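Local coordinates for protein L-lysine 6-oxidase (Marinomonas mediterranea, PDB 3WEU) that oxidises the epsilon-amino group of L-lysine with a cysteine tryptophylquinone cofactor, releasing ammonium and the hydrogen peroxide that makes it antibacterial, at residues L14-T19 / G197-F201; V87-K93 / D219-S225; K92-W96 / R504-P508. Residue numbers count along the deposited sequence, not the author numbering.

Contact 1. Residues L14-T19 / G197-F201; sequences LGNANT and GGYGF
One backbone hydrogen bond fixes the two loops against each other: G15 N donates to G198 O at 3.2 Å, with an N-H...O angle of 159°. A second polar link lies farther along, where T19 OG1 and Y199 OH stand 2.8 Å apart at the edge of the tyrosine ring; the phenol oxygen is also hydrogen-bonded to E152 of strand 150-154. Two CA-H...O contacts reinforce the backbone pairing, L14 CA to G198 O at 3.3 Å and Y199 CA to G15 O at 3.2 Å. The nearest CA pairs are L14 with G198 (5.0 Å) and N16 with Y199 (4.7 Å). Neither segment is regular. G15 is extended (phi/psi -158/141), whereas N16 (-104/9) and Y199 (-107/0) bend the chain; at G200 (91/10) a CB would be jammed against Y199 O, so the position suits glycine. From an m rotamer (chi2 94°) the Y199 side chain reaches T19. L14, rotamer mt, packs CD1 at 4.0 Å from G200 CA and CD2 at 4.0 Å from Y199 N. At G198 a CB would clash with L14 CD2, so the leucine lies directly against a bare backbone. This is loop-to-loop packing at strand ends: 14-19 joins strands 4-13 and 22-24, the 197-201 loop joins strands 193-196 and 202-204, and the Y199 and T19 side chains both touch T184 of strand 181-187.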
loop_
_atom_site.group_PDB
_atom_site.type_symbol
_atom_site.label_atom_id
_atom_site.label_comp_id
_atom_site.label_asym_id
_atom_site.label_seq_id
_atom_site.Cartn_x
_atom_site.Cartn_y
_atom_site.Cartn_z
ATOM N N LEU A 14 -15.955 18.503 -19.478
ATOM C CA LEU A 14 -14.517 18.443 -19.485
ATOM C C LEU A 14 -13.965 17.802 -20.747
ATOM O O LEU A 14 -14.568 16.874 -21.310
ATOM C CB LEU A 14 -14.047 17.552 -18.305
ATOM C CG LEU A 14 -14.380 17.974 -16.908
ATOM C CD1 LEU A 14 -13.828 16.924 -15.965
ATOM C CD2 LEU A 14 -13.802 19.385 -16.626
ATOM N N GLY A 15 -12.788 18.251 -21.147
ATOM C CA GLY A 15 -12.081 17.667 -22.268
ATOM C C GLY A 15 -10.589 17.978 -22.198
ATOM O O GLY A 15 -10.177 19.127 -21.935
ATOM N N ASN A 16 -9.793 17.003 -22.567
ATOM C CA ASN A 16 -8.345 17.130 -22.539
ATOM C C ASN A 16 -7.670 17.335 -23.895
ATOM O O ASN A 16 -6.445 17.264 -24.009
ATOM C CB ASN A 16 -7.722 15.987 -21.717
ATOM C CG ASN A 16 -7.952 14.625 -22.287
ATOM O OD1 ASN A 16 -8.828 14.416 -23.100
ATOM N ND2 ASN A 16 -7.172 13.643 -21.808
ATOM N N ALA A 17 -8.446 17.559 -24.932
ATOM C CA ALA A 17 -7.855 17.836 -26.252
ATOM C C ALA A 17 -7.278 19.263 -26.224
ATOM O O ALA A 17 -7.273 19.936 -25.176
ATOM C CB ALA A 17 -8.889 17.711 -27.360
ATOM N N ASN A 18 -6.883 19.764 -27.390
ATOM C CA ASN A 18 -6.323 21.131 -27.428
ATOM C C ASN A 18 -7.396 22.129 -27.002
ATOM O O ASN A 18 -8.619 21.962 -27.278
ATOM C CB ASN A 18 -5.825 21.445 -28.825
ATOM C CG ASN A 18 -5.245 22.855 -28.934
ATOM O OD1 ASN A 18 -5.942 23.864 -29.068
ATOM N ND2 ASN A 18 -3.939 22.911 -28.875
ATOM N N THR A 19 -6.976 23.174 -26.319
ATOM C CA THR A 19 -7.900 24.212 -25.824
ATOM C C THR A 19 -8.838 24.826 -26.874
ATOM O O THR A 19 -10.027 25.219 -26.603
ATOM C CB THR A 19 -7.077 25.309 -25.043
ATOM O OG1 THR A 19 -7.967 26.219 -24.375
ATOM C CG2 THR A 19 -6.162 26.072 -26.032
ATOM N N GLY A 197 -15.391 24.547 -19.885
ATOM C CA GLY A 197 -14.953 24.189 -18.545
ATOM C C GLY A 197 -13.571 23.594 -18.542
ATOM O O GLY A 197 -12.779 23.821 -19.432
ATOM N N GLY A 198 -13.316 22.787 -17.533
ATOM C CA GLY A 198 -12.024 22.152 -17.308
ATOM C C GLY A 198 -11.523 21.191 -18.358
ATOM O O GLY A 198 -12.216 20.814 -19.358
ATOM N N TYR A 199 -10.306 20.768 -18.076
ATOM C CA TYR A 199 -9.526 19.969 -18.933
ATOM C C TYR A 199 -9.386 18.517 -18.485
ATOM O O TYR A 199 -8.753 17.732 -19.201
ATOM C CB TYR A 199 -8.158 20.603 -19.075
ATOM C CG TYR A 199 -8.178 21.931 -19.745
ATOM C CD1 TYR A 199 -8.251 23.124 -18.987
ATOM C CD2 TYR A 199 -8.261 22.022 -21.138
ATOM C CE1 TYR A 199 -8.293 24.363 -19.627
ATOM C CE2 TYR A 199 -8.335 23.252 -21.781
ATOM C CZ TYR A 199 -8.349 24.416 -21.034
ATOM O OH TYR A 199 -8.374 25.614 -21.672
ATOM N N GLY A 200 -10.008 18.174 -17.363
ATOM C CA GLY A 200 -9.918 16.867 -16.770
ATOM C C GLY A 200 -8.808 16.664 -15.743
ATOM O O GLY A 200 -8.525 15.522 -15.324
ATOM N N PHE A 201 -8.170 17.772 -15.340
ATOM C CA PHE A 201 -7.187 17.770 -14.246
ATOM C C PHE A 201 -7.701 16.988 -13.032
ATOM O O PHE A 201 -8.838 17.169 -12.572
ATOM C CB PHE A 201 -6.901 19.225 -13.791
ATOM C CG PHE A 201 -5.936 19.319 -12.645
ATOM C CD1 PHE A 201 -6.343 19.184 -11.340
ATOM C CD2 PHE A 201 -4.579 19.527 -12.920
ATOM C CE1 PHE A 201 -5.381 19.222 -10.291
ATOM C CE2 PHE A 201 -3.650 19.555 -11.895
ATOM C CZ PHE A 201 -4.054 19.414 -10.601
#

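Contact 2. Residues V87-K93 / D219-S225; sequences VHLANKK and DDISDGS
The end of strand 80-91 and the start of strand 223-232 pair antiparallel at 150°, their axes over these short lengths 4.5 Å apart at closest approach. H88-S225 and A90-D223 are hydrogen-bonded pairs: H88 N to S225 O 2.9 Å, S225 N to H88 O 3.2 Å (weak, 132°), A90 N to D223 O 3.0 Å and D223 N to A90 O 3.1 Å. Between them L89-G224 is a non-hydrogen-bonded pair, CA-CA 4.3 Å; a CB on G224 would clash with H88 O. This ladder belongs to the large mixed sheet of the N-terminal region, where strand 80-91 lies between strands 137-145 and 223-232. L89 (mt) places CD1 3.4 Å from S222 OG. Past the ladder, N91 (chi1 t) sends ND2 to I221 O at 2.8 Å and, weakly, to D219 OD1 at 2.8 Å. N91 OD1 closes an Asx turn with K93 N (2.8 Å), D219 OD1 another with I221 N (3.2 Å). K93, mttt, forms a salt bridge from NZ to D219 OD2 at 2.8 Å.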
loop_
_atom_site.group_PDB
_atom_site.type_symbol
_atom_site.label_atom_id
_atom_site.label_comp_id
_atom_site.label_asym_id
_atom_site.label_seq_id
_atom_site.Cartn_x
_atom_site.Cartn_y
_atom_site.Cartn_z
ATOM N N VAL A 87 -18.552 35.576 -15.777
ATOM C CA VAL A 87 -18.784 34.240 -15.249
ATOM C C VAL A 87 -17.835 33.943 -14.141
ATOM O O VAL A 87 -16.564 34.077 -14.282
ATOM C CB VAL A 87 -18.605 33.185 -16.363
ATOM C CG1 VAL A 87 -18.826 31.794 -15.776
ATOM C CG2 VAL A 87 -19.534 33.484 -17.515
ATOM N N HIS A 88 -18.402 33.542 -13.013
ATOM C CA HIS A 88 -17.590 33.196 -11.892
ATOM C C HIS A 88 -17.741 31.712 -11.486
ATOM O O HIS A 88 -18.693 31.341 -10.827
ATOM C CB HIS A 88 -17.890 34.133 -10.688
ATOM C CG HIS A 88 -16.927 33.990 -9.535
ATOM N ND1 HIS A 88 -17.007 34.782 -8.391
ATOM C CD2 HIS A 88 -15.901 33.141 -9.323
ATOM C CE1 HIS A 88 -16.056 34.431 -7.549
ATOM N NE2 HIS A 88 -15.336 33.475 -8.106
ATOM N N LEU A 89 -16.785 30.892 -11.883
ATOM C CA LEU A 89 -16.806 29.461 -11.618
ATOM C C LEU A 89 -15.877 29.185 -10.442
ATOM O O LEU A 89 -14.864 29.882 -10.280
ATOM C CB LEU A 89 -16.257 28.717 -12.842
ATOM C CG LEU A 89 -16.984 28.903 -14.178
ATOM C CD1 LEU A 89 -16.400 27.951 -15.253
ATOM C CD2 LEU A 89 -18.478 28.760 -14.065
ATOM N N ALA A 90 -16.184 28.186 -9.631
ATOM C CA ALA A 90 -15.309 27.733 -8.542
ATOM C C ALA A 90 -15.538 26.261 -8.238
ATOM O O ALA A 90 -16.541 25.659 -8.669
ATOM C CB ALA A 90 -15.533 28.548 -7.250
ATOM N N ASN A 91 -14.553 25.649 -7.587
ATOM C CA ASN A 91 -14.699 24.288 -7.142
ATOM C C ASN A 91 -14.506 24.299 -5.680
ATOM O O ASN A 91 -13.359 24.525 -5.190
ATOM C CB ASN A 91 -13.639 23.435 -7.830
ATOM C CG ASN A 91 -13.635 21.993 -7.391
ATOM O OD1 ASN A 91 -13.686 21.655 -6.210
ATOM N ND2 ASN A 91 -13.445 21.140 -8.344
ATOM N N LYS A 92 -15.569 23.978 -4.960
ATOM C CA LYS A 92 -15.499 23.950 -3.487
ATOM C C LYS A 92 -15.358 22.577 -2.918
ATOM O O LYS A 92 -15.493 22.409 -1.680
ATOM C CB LYS A 92 -16.792 24.546 -2.951
ATOM C CG LYS A 92 -16.847 26.037 -2.853
ATOM C CD LYS A 92 -18.122 26.440 -2.228
ATOM C CE LYS A 92 -18.278 27.910 -1.884
ATOM N NZ LYS A 92 -19.545 28.134 -1.136
ATOM N N LYS A 93 -15.116 21.561 -3.767
ATOM C CA LYS A 93 -15.226 20.208 -3.317
ATOM C C LYS A 93 -14.244 19.911 -2.134
ATOM O O LYS A 93 -14.575 19.190 -1.227
ATOM C CB LYS A 93 -14.883 19.197 -4.402
ATOM C CG LYS A 93 -15.786 19.236 -5.619
ATOM C CD LYS A 93 -15.404 18.067 -6.537
ATOM C CE LYS A 93 -16.335 18.021 -7.751
ATOM N NZ LYS A 93 -16.139 16.829 -8.592
ATOM N N ASP A 219 -9.904 18.331 -8.436
ATOM C CA ASP A 219 -10.217 18.230 -9.848
ATOM C C ASP A 219 -10.606 19.594 -10.379
ATOM O O ASP A 219 -10.597 20.548 -9.609
ATOM C CB ASP A 219 -11.250 17.110 -10.083
ATOM C CG ASP A 219 -12.685 17.447 -9.650
ATOM O OD1 ASP A 219 -13.067 18.607 -9.530
ATOM O OD2 ASP A 219 -13.472 16.497 -9.479
ATOM N N ASP A 220 -10.966 19.670 -11.675
ATOM C CA ASP A 220 -11.209 20.918 -12.330
ATOM C C ASP A 220 -12.637 21.031 -12.804
ATOM O O ASP A 220 -12.960 21.866 -13.605
ATOM C CB ASP A 220 -10.193 21.237 -13.437
ATOM C CG ASP A 220 -10.249 20.307 -14.627
ATOM O OD1 ASP A 220 -11.093 19.376 -14.675
ATOM O OD2 ASP A 220 -9.332 20.480 -15.466
ATOM N N ILE A 221 -13.501 20.222 -12.203
ATOM C CA ILE A 221 -14.937 20.484 -12.219
ATOM C C ILE A 221 -15.160 21.826 -11.576
ATOM O O ILE A 221 -14.372 22.211 -10.731
ATOM C CB ILE A 221 -15.698 19.359 -11.440
ATOM C CG1 ILE A 221 -15.618 18.016 -12.170
ATOM C CG2 ILE A 221 -17.144 19.746 -11.121
ATOM C CD1 ILE A 221 -16.521 17.972 -13.436
ATOM N N SER A 222 -16.227 22.526 -11.975
ATOM C CA SER A 222 -16.620 23.763 -11.330
ATOM C C SER A 222 -18.057 24.069 -11.651
ATOM O O SER A 222 -18.695 23.443 -12.534
ATOM C CB SER A 222 -15.764 24.942 -11.819
ATOM O OG SER A 222 -16.065 25.253 -13.161
ATOM N N ASP A 223 -18.593 25.034 -10.945
ATOM C CA ASP A 223 -19.873 25.641 -11.309
ATOM C C ASP A 223 -19.926 27.078 -10.766
ATOM O O ASP A 223 -19.096 27.430 -9.911
ATOM C CB ASP A 223 -21.052 24.832 -10.704
ATOM C CG ASP A 223 -21.178 24.985 -9.208
ATOM O OD1 ASP A 223 -20.473 24.256 -8.497
ATOM O OD2 ASP A 223 -22.043 25.812 -8.745
ATOM N N GLY A 224 -20.858 27.873 -11.277
ATOM C CA GLY A 224 -21.022 29.239 -10.810
ATOM C C GLY A 224 -21.893 30.136 -11.610
ATOM O O GLY A 224 -22.652 29.714 -12.464
ATOM N N SER A 225 -21.812 31.438 -11.293
ATOM C CA SER A 225 -22.763 32.374 -11.740
ATOM C C SER A 225 -22.424 32.924 -13.094
ATOM O O SER A 225 -21.224 33.075 -13.457
ATOM C CB SER A 225 -22.808 33.571 -10.764
ATOM O OG SER A 225 -21.510 34.142 -10.612
#

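Contact 3. Residues K92-W96 / R504-P508; sequences KKAAW and RMACP
Buried loop-to-loop packing joins the N-terminal and C-terminal family regions here: a 3-10 turn following strand 80-91 meets the irregular segment that precedes helix 510-515. The turn spans 93-95, with A95 N to K92 O at 3.0 Å and W96 N to K93 O at 3.2 Å. The facing segment has M505 (phi/psi -72/169) and A506 (-62/147) extended, and a cis peptide bond before P508. K93 and C507 form the nearest CA pair, 6.1 Å apart, and both CA-to-CB bonds point toward the opposite segment, bringing K93 CB to 3.9 Å from C507 CB. The K93 side chain is extended (mttt) along the loop, its CD 3.9 Å from M505 O, and ends with NZ donating to A506 O at 2.8 Å. On the other flank W96 (chi1 t, chi2 -121°) lies against R504. Its NE1, whose polar partner is Y114, is 3.5 Å from R504 CG and over one face of the guanidinium, while the arginine reaches salt bridges with E489 and D488. C507 SG approaches A94 N at 4.3 Å, and the C507 side chain is about 5 Å from a bound sulfate ion, probably from the crystallisation liquor. Since K93 NZ also forms a salt bridge with D219, the buried ammonium is shared between a carboxylate and a peptide oxygen, so one lysine ties the C-terminal loop by polarity as well as by packing.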
loop_
_atom_site.group_PDB
_atom_site.type_symbol
_atom_site.label_atom_id
_atom_site.label_comp_id
_atom_site.label_asym_id
_atom_site.label_seq_id
_atom_site.Cartn_x
_atom_site.Cartn_y
_atom_site.Cartn_z
ATOM N N LYS A 92 -15.569 23.978 -4.960
ATOM C CA LYS A 92 -15.499 23.950 -3.487
ATOM C C LYS A 92 -15.358 22.577 -2.918
ATOM O O LYS A 92 -15.493 22.409 -1.680
ATOM C CB LYS A 92 -16.792 24.546 -2.951
ATOM C CG LYS A 92 -16.847 26.037 -2.853
ATOM C CD LYS A 92 -18.122 26.440 -2.228
ATOM C CE LYS A 92 -18.278 27.910 -1.884
ATOM N NZ LYS A 92 -19.545 28.134 -1.136
ATOM N N LYS A 93 -15.116 21.561 -3.767
ATOM C CA LYS A 93 -15.226 20.208 -3.317
ATOM C C LYS A 93 -14.244 19.911 -2.134
ATOM O O LYS A 93 -14.575 19.190 -1.227
ATOM C CB LYS A 93 -14.883 19.197 -4.402
ATOM C CG LYS A 93 -15.786 19.236 -5.619
ATOM C CD LYS A 93 -15.404 18.067 -6.537
ATOM C CE LYS A 93 -16.335 18.021 -7.751
ATOM N NZ LYS A 93 -16.139 16.829 -8.592
ATOM N N ALA A 94 -13.004 20.359 -2.256
ATOM C CA ALA A 94 -11.996 20.048 -1.226
ATOM C C ALA A 94 -12.336 20.686 0.152
ATOM O O ALA A 94 -11.838 20.253 1.169
ATOM C CB ALA A 94 -10.593 20.417 -1.668
ATOM N N ALA A 95 -13.186 21.670 0.138
ATOM C CA ALA A 95 -13.621 22.394 1.309
ATOM C C ALA A 95 -14.938 21.895 1.886
ATOM O O ALA A 95 -15.328 22.342 2.961
ATOM C CB ALA A 95 -13.773 23.845 0.919
ATOM N N TRP A 96 -15.623 20.956 1.203
ATOM C CA TRP A 96 -16.901 20.496 1.671
ATOM C C TRP A 96 -16.809 19.243 2.546
ATOM O O TRP A 96 -15.724 18.724 2.896
ATOM C CB TRP A 96 -17.889 20.340 0.490
ATOM C CG TRP A 96 -19.407 20.439 0.927
ATOM C CD1 TRP A 96 -20.371 19.495 0.765
ATOM C CD2 TRP A 96 -20.027 21.527 1.612
ATOM N NE1 TRP A 96 -21.543 19.916 1.259
ATOM C CE2 TRP A 96 -21.362 21.160 1.825
ATOM C CE3 TRP A 96 -19.564 22.767 2.104
ATOM C CZ2 TRP A 96 -22.261 21.981 2.477
ATOM C CZ3 TRP A 96 -20.442 23.574 2.785
ATOM C CH2 TRP A 96 -21.792 23.197 2.939
ATOM N N ARG A 504 -20.531 18.840 -3.543
ATOM C CA ARG A 504 -20.833 17.592 -2.840
ATOM C C ARG A 504 -20.323 16.340 -3.531
ATOM O O ARG A 504 -20.205 15.268 -2.918
ATOM C CB ARG A 504 -22.349 17.472 -2.643
ATOM C CG ARG A 504 -22.840 18.442 -1.592
ATOM C CD ARG A 504 -24.344 18.416 -1.578
ATOM N NE ARG A 504 -24.919 19.253 -0.518
ATOM C CZ ARG A 504 -25.028 20.568 -0.595
ATOM N NH1 ARG A 504 -24.553 21.220 -1.682
ATOM N NH2 ARG A 504 -25.564 21.241 0.420
ATOM N N MET A 505 -20.013 16.455 -4.826
ATOM C CA MET A 505 -19.659 15.313 -5.641
ATOM C C MET A 505 -18.275 14.812 -5.247
ATOM O O MET A 505 -17.541 15.484 -4.502
ATOM C CB MET A 505 -19.652 15.669 -7.137
ATOM C CG MET A 505 -20.857 16.434 -7.653
ATOM S SD MET A 505 -22.442 15.759 -7.117
ATOM C CE MET A 505 -22.537 14.397 -8.257
ATOM N N ALA A 506 -17.904 13.639 -5.758
ATOM C CA ALA A 506 -16.611 13.091 -5.389
ATOM C C ALA A 506 -15.484 14.002 -5.825
ATOM O O ALA A 506 -15.537 14.708 -6.847
ATOM C CB ALA A 506 -16.402 11.698 -5.955
ATOM N N CYS A 507 -14.449 13.977 -5.006
ATOM C CA CYS A 507 -13.223 14.756 -5.216
ATOM C C CYS A 507 -12.039 13.827 -5.215
ATOM O O CYS A 507 -11.573 13.382 -4.122
ATOM C CB CYS A 507 -13.112 15.780 -4.105
ATOM S SG CYS A 507 -11.756 16.925 -4.445
ATOM N N PRO A 508 -11.533 13.449 -6.426
ATOM C CA PRO A 508 -11.923 13.861 -7.760
ATOM C C PRO A 508 -13.114 13.050 -8.326
ATOM O O PRO A 508 -13.399 11.954 -7.862
ATOM C CB PRO A 508 -10.692 13.568 -8.586
ATOM C CG PRO A 508 -10.176 12.343 -7.964
ATOM C CD PRO A 508 -10.451 12.466 -6.484
#

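Contacts 2 and 3 share K92 and K93; their centres are about 10 Å apart, and D219 OD2 lies 3.5 Å from P508 CA. Contact 1 is about 14 Å from contact 2 between centres and touches it through D220, whose OD2 is 2.8 Å from Y199 N and 2.9 Å from F201 N, both probable hydrogen bonds. Contacts 1 and 3, about 19 Å apart between centres, do not touch. In sequence the order is 14-19, 87-93 running into 92-96, 197-201, 219-225 and 504-508. Contacts 1 and 2 adjoin or include strands of one mixed N-terminal sheet (4-13, 193-196, 80-91, 223-232), so contact 3 links this sheet, where strand 80-91 ends, to the C-terminal region.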